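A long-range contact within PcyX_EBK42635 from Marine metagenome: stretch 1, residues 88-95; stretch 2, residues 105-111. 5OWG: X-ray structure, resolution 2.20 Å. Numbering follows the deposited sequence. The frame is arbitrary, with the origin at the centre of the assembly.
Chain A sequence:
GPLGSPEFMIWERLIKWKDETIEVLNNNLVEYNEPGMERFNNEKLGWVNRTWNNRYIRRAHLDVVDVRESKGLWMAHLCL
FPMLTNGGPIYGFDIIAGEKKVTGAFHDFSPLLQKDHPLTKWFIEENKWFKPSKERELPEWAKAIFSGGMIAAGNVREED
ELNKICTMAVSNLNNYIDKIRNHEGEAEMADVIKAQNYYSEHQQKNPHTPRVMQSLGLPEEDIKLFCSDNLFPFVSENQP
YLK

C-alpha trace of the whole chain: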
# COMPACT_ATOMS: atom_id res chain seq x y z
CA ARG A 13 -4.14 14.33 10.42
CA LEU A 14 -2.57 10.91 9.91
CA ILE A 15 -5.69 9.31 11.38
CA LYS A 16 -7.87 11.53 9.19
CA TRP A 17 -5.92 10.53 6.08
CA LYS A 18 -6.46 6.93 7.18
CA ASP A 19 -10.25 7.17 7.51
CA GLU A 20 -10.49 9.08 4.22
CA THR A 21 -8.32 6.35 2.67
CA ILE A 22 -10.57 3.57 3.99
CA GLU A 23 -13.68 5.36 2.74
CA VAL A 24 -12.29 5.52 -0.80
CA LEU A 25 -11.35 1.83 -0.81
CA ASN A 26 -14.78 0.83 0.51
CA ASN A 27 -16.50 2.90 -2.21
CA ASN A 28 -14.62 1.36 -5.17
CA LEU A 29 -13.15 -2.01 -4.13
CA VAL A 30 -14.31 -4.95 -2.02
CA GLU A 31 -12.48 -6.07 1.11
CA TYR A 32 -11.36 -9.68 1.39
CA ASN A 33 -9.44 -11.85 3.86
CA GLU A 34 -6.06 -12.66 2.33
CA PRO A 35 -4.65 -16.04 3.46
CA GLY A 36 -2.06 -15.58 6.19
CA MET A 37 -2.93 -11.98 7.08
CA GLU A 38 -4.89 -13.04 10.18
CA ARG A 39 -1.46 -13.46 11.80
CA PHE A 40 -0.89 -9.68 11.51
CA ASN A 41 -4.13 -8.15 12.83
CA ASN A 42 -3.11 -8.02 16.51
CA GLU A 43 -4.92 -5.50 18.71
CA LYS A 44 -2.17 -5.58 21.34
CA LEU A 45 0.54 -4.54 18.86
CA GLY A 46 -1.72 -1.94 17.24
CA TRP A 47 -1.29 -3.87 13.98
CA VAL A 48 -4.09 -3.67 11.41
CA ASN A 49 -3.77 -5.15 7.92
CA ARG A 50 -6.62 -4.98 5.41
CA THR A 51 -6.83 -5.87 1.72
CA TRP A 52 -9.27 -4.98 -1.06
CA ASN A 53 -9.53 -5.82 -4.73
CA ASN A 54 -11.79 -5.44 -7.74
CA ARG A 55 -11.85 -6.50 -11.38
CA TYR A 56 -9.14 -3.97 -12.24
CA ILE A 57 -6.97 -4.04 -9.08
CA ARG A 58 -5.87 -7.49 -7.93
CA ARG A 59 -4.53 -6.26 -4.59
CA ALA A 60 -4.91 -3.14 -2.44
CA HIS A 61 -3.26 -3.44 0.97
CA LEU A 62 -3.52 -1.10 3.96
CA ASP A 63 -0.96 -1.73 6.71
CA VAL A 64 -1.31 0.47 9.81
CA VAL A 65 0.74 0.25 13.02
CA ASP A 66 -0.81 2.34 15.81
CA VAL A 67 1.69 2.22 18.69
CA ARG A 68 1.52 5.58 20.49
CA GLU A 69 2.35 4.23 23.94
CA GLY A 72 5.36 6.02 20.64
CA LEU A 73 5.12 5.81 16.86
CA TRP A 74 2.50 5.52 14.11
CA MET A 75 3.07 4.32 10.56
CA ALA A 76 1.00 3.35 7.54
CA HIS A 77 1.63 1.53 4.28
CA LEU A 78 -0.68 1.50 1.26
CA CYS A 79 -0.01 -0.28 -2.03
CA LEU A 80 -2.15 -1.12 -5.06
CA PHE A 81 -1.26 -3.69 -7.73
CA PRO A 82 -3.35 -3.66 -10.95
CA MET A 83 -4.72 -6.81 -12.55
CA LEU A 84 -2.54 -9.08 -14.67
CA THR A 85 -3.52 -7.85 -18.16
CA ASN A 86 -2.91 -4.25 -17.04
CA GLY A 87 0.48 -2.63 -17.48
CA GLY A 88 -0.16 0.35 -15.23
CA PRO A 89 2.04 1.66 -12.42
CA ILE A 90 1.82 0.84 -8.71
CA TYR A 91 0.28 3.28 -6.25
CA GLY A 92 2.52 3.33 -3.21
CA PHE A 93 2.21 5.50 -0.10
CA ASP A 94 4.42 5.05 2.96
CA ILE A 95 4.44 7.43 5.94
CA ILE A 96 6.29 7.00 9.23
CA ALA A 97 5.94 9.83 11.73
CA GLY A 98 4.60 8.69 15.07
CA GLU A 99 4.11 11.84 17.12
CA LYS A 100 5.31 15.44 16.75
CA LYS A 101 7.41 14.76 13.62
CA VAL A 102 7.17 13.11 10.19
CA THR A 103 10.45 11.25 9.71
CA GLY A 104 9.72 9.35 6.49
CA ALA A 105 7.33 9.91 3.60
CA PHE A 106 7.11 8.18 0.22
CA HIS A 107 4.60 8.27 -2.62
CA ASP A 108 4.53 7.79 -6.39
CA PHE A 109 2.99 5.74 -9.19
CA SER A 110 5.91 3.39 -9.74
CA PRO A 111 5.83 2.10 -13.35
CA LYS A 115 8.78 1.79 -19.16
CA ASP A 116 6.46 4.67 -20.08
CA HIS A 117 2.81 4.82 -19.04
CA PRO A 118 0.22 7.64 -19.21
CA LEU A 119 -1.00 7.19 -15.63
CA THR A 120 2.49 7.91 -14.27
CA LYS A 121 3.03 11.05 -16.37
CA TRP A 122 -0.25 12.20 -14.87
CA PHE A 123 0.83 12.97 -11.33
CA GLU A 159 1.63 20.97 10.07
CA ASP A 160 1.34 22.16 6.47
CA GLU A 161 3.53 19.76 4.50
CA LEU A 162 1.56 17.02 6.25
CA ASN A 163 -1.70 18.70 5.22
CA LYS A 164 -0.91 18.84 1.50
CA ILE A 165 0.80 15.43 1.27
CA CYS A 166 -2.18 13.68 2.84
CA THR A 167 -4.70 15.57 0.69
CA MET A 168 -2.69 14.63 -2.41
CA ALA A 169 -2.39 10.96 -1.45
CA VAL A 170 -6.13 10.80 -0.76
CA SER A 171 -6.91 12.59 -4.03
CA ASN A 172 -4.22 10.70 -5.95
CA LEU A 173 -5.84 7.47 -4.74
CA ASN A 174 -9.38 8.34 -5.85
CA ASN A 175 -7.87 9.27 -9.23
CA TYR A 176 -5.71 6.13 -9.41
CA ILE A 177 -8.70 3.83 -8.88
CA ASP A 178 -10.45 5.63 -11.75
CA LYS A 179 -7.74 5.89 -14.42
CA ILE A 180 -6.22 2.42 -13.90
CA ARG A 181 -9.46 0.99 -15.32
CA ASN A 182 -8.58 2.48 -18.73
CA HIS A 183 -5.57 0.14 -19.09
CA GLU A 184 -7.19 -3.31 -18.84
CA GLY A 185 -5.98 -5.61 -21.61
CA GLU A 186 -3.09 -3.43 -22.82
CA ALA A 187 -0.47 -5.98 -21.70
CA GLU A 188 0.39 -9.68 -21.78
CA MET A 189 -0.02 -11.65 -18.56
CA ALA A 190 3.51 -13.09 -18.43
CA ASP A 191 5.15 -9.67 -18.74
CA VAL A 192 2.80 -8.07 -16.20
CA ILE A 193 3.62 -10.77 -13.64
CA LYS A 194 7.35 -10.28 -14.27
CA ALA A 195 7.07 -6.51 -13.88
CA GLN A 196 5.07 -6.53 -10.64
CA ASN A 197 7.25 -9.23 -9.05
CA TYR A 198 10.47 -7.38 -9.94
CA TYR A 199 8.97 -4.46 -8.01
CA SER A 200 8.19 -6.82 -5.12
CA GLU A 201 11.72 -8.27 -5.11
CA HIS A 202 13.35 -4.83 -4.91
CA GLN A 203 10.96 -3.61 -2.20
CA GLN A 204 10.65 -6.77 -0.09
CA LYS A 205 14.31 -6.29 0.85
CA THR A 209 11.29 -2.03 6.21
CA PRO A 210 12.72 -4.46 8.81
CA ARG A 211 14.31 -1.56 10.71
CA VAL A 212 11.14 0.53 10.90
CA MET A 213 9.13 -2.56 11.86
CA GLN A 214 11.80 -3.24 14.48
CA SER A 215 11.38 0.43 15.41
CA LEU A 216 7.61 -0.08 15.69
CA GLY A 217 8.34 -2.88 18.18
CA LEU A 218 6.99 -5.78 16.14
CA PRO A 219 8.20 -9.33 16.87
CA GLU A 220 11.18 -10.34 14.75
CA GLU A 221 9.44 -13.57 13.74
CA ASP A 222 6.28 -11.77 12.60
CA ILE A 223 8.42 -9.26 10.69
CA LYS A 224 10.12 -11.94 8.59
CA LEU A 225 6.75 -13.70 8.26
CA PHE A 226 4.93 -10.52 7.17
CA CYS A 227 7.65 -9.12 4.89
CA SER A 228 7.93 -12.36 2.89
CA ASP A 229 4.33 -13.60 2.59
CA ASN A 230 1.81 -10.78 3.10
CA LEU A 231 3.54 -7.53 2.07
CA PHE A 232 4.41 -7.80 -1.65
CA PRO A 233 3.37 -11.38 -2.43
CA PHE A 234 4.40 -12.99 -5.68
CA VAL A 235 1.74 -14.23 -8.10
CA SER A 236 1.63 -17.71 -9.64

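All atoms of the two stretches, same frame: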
# COMPACT_ATOMS: atom_id res chain seq x y z
N GLY A 88 -0.23 -0.92 -15.91
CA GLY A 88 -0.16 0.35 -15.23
C GLY A 88 0.83 0.36 -14.09
O GLY A 88 1.38 -0.67 -13.69
N PRO A 89 1.08 1.55 -13.53
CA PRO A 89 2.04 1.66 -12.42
C PRO A 89 1.51 1.06 -11.13
O PRO A 89 0.49 0.36 -11.13
CB PRO A 89 2.24 3.18 -12.30
CG PRO A 89 0.98 3.77 -12.82
CD PRO A 89 0.50 2.85 -13.90
N ILE A 90 2.20 1.33 -10.03
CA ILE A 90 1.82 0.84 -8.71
C ILE A 90 1.69 2.04 -7.79
O ILE A 90 2.69 2.72 -7.50
CB ILE A 90 2.85 -0.17 -8.16
CG1 ILE A 90 2.88 -1.43 -9.03
CG2 ILE A 90 2.54 -0.54 -6.71
CD1 ILE A 90 4.16 -2.23 -8.88
N TYR A 91 0.47 2.31 -7.33
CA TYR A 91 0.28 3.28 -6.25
C TYR A 91 1.00 2.79 -5.01
O TYR A 91 0.83 1.64 -4.58
CB TYR A 91 -1.21 3.46 -5.96
CG TYR A 91 -1.53 4.44 -4.85
CD1 TYR A 91 -1.44 4.06 -3.51
CD2 TYR A 91 -1.93 5.74 -5.13
CE1 TYR A 91 -1.74 4.95 -2.49
CE2 TYR A 91 -2.23 6.63 -4.12
CZ TYR A 91 -2.13 6.24 -2.81
OH TYR A 91 -2.43 7.13 -1.80
N GLY A 92 1.82 3.66 -4.43
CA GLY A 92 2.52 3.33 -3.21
C GLY A 92 2.60 4.55 -2.32
O GLY A 92 3.05 5.61 -2.76
N PHE A 93 2.15 4.42 -1.07
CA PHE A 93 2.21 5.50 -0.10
C PHE A 93 2.72 4.93 1.21
O PHE A 93 2.13 3.98 1.74
CB PHE A 93 0.84 6.16 0.09
CG PHE A 93 0.86 7.32 1.05
CD1 PHE A 93 1.24 8.58 0.62
CD2 PHE A 93 0.50 7.15 2.37
CE1 PHE A 93 1.25 9.65 1.50
CE2 PHE A 93 0.51 8.22 3.26
CZ PHE A 93 0.89 9.47 2.82
N ASP A 94 3.80 5.50 1.72
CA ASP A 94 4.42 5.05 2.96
C ASP A 94 4.75 6.28 3.80
O ASP A 94 5.48 7.17 3.34
CB ASP A 94 5.67 4.22 2.70
CG ASP A 94 5.36 2.90 2.01
OD1 ASP A 94 4.53 2.14 2.54
OD2 ASP A 94 5.94 2.64 0.94
N ILE A 95 4.21 6.33 5.01
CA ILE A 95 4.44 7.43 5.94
C ILE A 95 4.79 6.85 7.30
O ILE A 95 4.05 6.01 7.83
CB ILE A 95 3.20 8.36 6.03
CG1 ILE A 95 3.60 9.71 6.63
CG2 ILE A 95 2.07 7.72 6.83
CD1 ILE A 95 4.16 10.66 5.61
N ALA A 105 8.50 9.77 4.46
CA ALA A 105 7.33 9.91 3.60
C ALA A 105 7.71 9.49 2.19
O ALA A 105 8.75 9.91 1.68
CB ALA A 105 6.81 11.35 3.61
N PHE A 106 6.86 8.67 1.57
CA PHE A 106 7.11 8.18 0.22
C PHE A 106 5.79 8.05 -0.51
O PHE A 106 4.78 7.64 0.08
CB PHE A 106 7.84 6.84 0.24
CG PHE A 106 7.91 6.17 -1.10
CD1 PHE A 106 8.86 6.54 -2.03
CD2 PHE A 106 7.02 5.15 -1.43
CE1 PHE A 106 8.92 5.93 -3.27
CE2 PHE A 106 7.08 4.53 -2.66
CZ PHE A 106 8.03 4.92 -3.58
N HIS A 107 5.79 8.38 -1.80
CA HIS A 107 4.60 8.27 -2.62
C HIS A 107 4.95 8.49 -4.08
O HIS A 107 5.68 9.43 -4.41
CB HIS A 107 3.52 9.27 -2.18
CG HIS A 107 2.26 9.20 -2.99
ND1 HIS A 107 2.13 9.81 -4.22
CD2 HIS A 107 1.08 8.59 -2.75
CE1 HIS A 107 0.92 9.58 -4.70
NE2 HIS A 107 0.26 8.84 -3.82
N ASP A 108 4.42 7.62 -4.94
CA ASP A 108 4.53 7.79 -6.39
C ASP A 108 3.74 6.67 -7.05
O ASP A 108 3.30 5.72 -6.40
CB ASP A 108 5.98 7.78 -6.88
CG ASP A 108 6.54 6.38 -7.00
OD1 ASP A 108 6.34 5.57 -6.07
OD2 ASP A 108 7.18 6.07 -8.03
N PHE A 109 3.57 6.80 -8.37
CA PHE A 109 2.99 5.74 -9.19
C PHE A 109 4.14 5.03 -9.91
O PHE A 109 4.48 5.32 -11.05
CB PHE A 109 1.98 6.30 -10.19
CG PHE A 109 0.73 6.85 -9.55
CD1 PHE A 109 0.59 6.94 -8.18
CD2 PHE A 109 -0.32 7.29 -10.35
CE1 PHE A 109 -0.57 7.45 -7.61
CE2 PHE A 109 -1.48 7.79 -9.79
CZ PHE A 109 -1.60 7.87 -8.42
N SER A 110 4.75 4.08 -9.20
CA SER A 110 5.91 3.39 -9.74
C SER A 110 5.52 2.61 -10.99
O SER A 110 4.56 1.84 -10.96
CB SER A 110 6.50 2.46 -8.69
OG SER A 110 6.83 3.17 -7.51
N PRO A 111 6.25 2.77 -12.11
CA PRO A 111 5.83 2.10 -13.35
C PRO A 111 6.35 0.66 -13.45
O PRO A 111 7.56 0.45 -13.40
CB PRO A 111 6.44 2.98 -14.44
CG PRO A 111 7.61 3.69 -13.79
CD PRO A 111 7.53 3.47 -12.30

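Residues 90-95 and 105-110 pair as neighbouring antiparallel strands, their axes at 174° and approaching to 4.6 Å; together the two stretches bury 629 Å² against each other. Pro89 leads into the ladder. Lacking an amide hydrogen, it contributes no backbone donor, but its CA-to-CB bond points toward stretch 2, bringing Pro89 CB to 3.8 Å from Phe109 CB. At Ile90 the regular pairing begins: Ile90 N donates to Ser110 O (2.6 Å) and Ser110 N returns a bond to Ile90 O (3.0 Å). Tyr91 occupies a non-hydrogen-bonded position opposite Phe109, and here the side chains carry the contact. With chi1 at t, its ring meets two aromatic neighbours on the same face of the sheet, with Tyr91 CD2 3.3 Å from Phe109 CE1, rim to rim, while His107 directs its edge toward the tyrosine face, the planes at 86°. The phenol OH of this buried residue is satisfied elsewhere in the structure.

Gly92 forms the next pair, more loosely, with Gly92 N to Asp108 O at 3.2 Å and Asp108 N to Gly92 O at 3.3 Å. Gly92 O also receives a CA-H...O contact from His107 CA at 3.1 Å. The nearest side chain to the bare face of Gly92 is the Phe106 ring. Within stretch 2, Ser110 OG donates to Asp108 OD1 (2.8 Å). Phe93 returns to the face of Tyr91 and His107, its CD1 3.4 Å from His107 CD2, so that the imidazole contacts both aromatic rings of stretch 1. Asp94 closes the hydrogen-bonded series with Asp94 N to Phe106 O (2.9 Å, nearly straight at 170°) and Phe106 N to Asp94 O (2.7 Å); Asp94 OD1 is hydrogen-bonded elsewhere in the structure, while Asp94 OD2 lies 3.6 Å from Phe106 CD2. Finally, buried Ile95 brings CD1 to 3.4 Å from Ala105 CB, an apolar contact in which the small alanine methyl suffices.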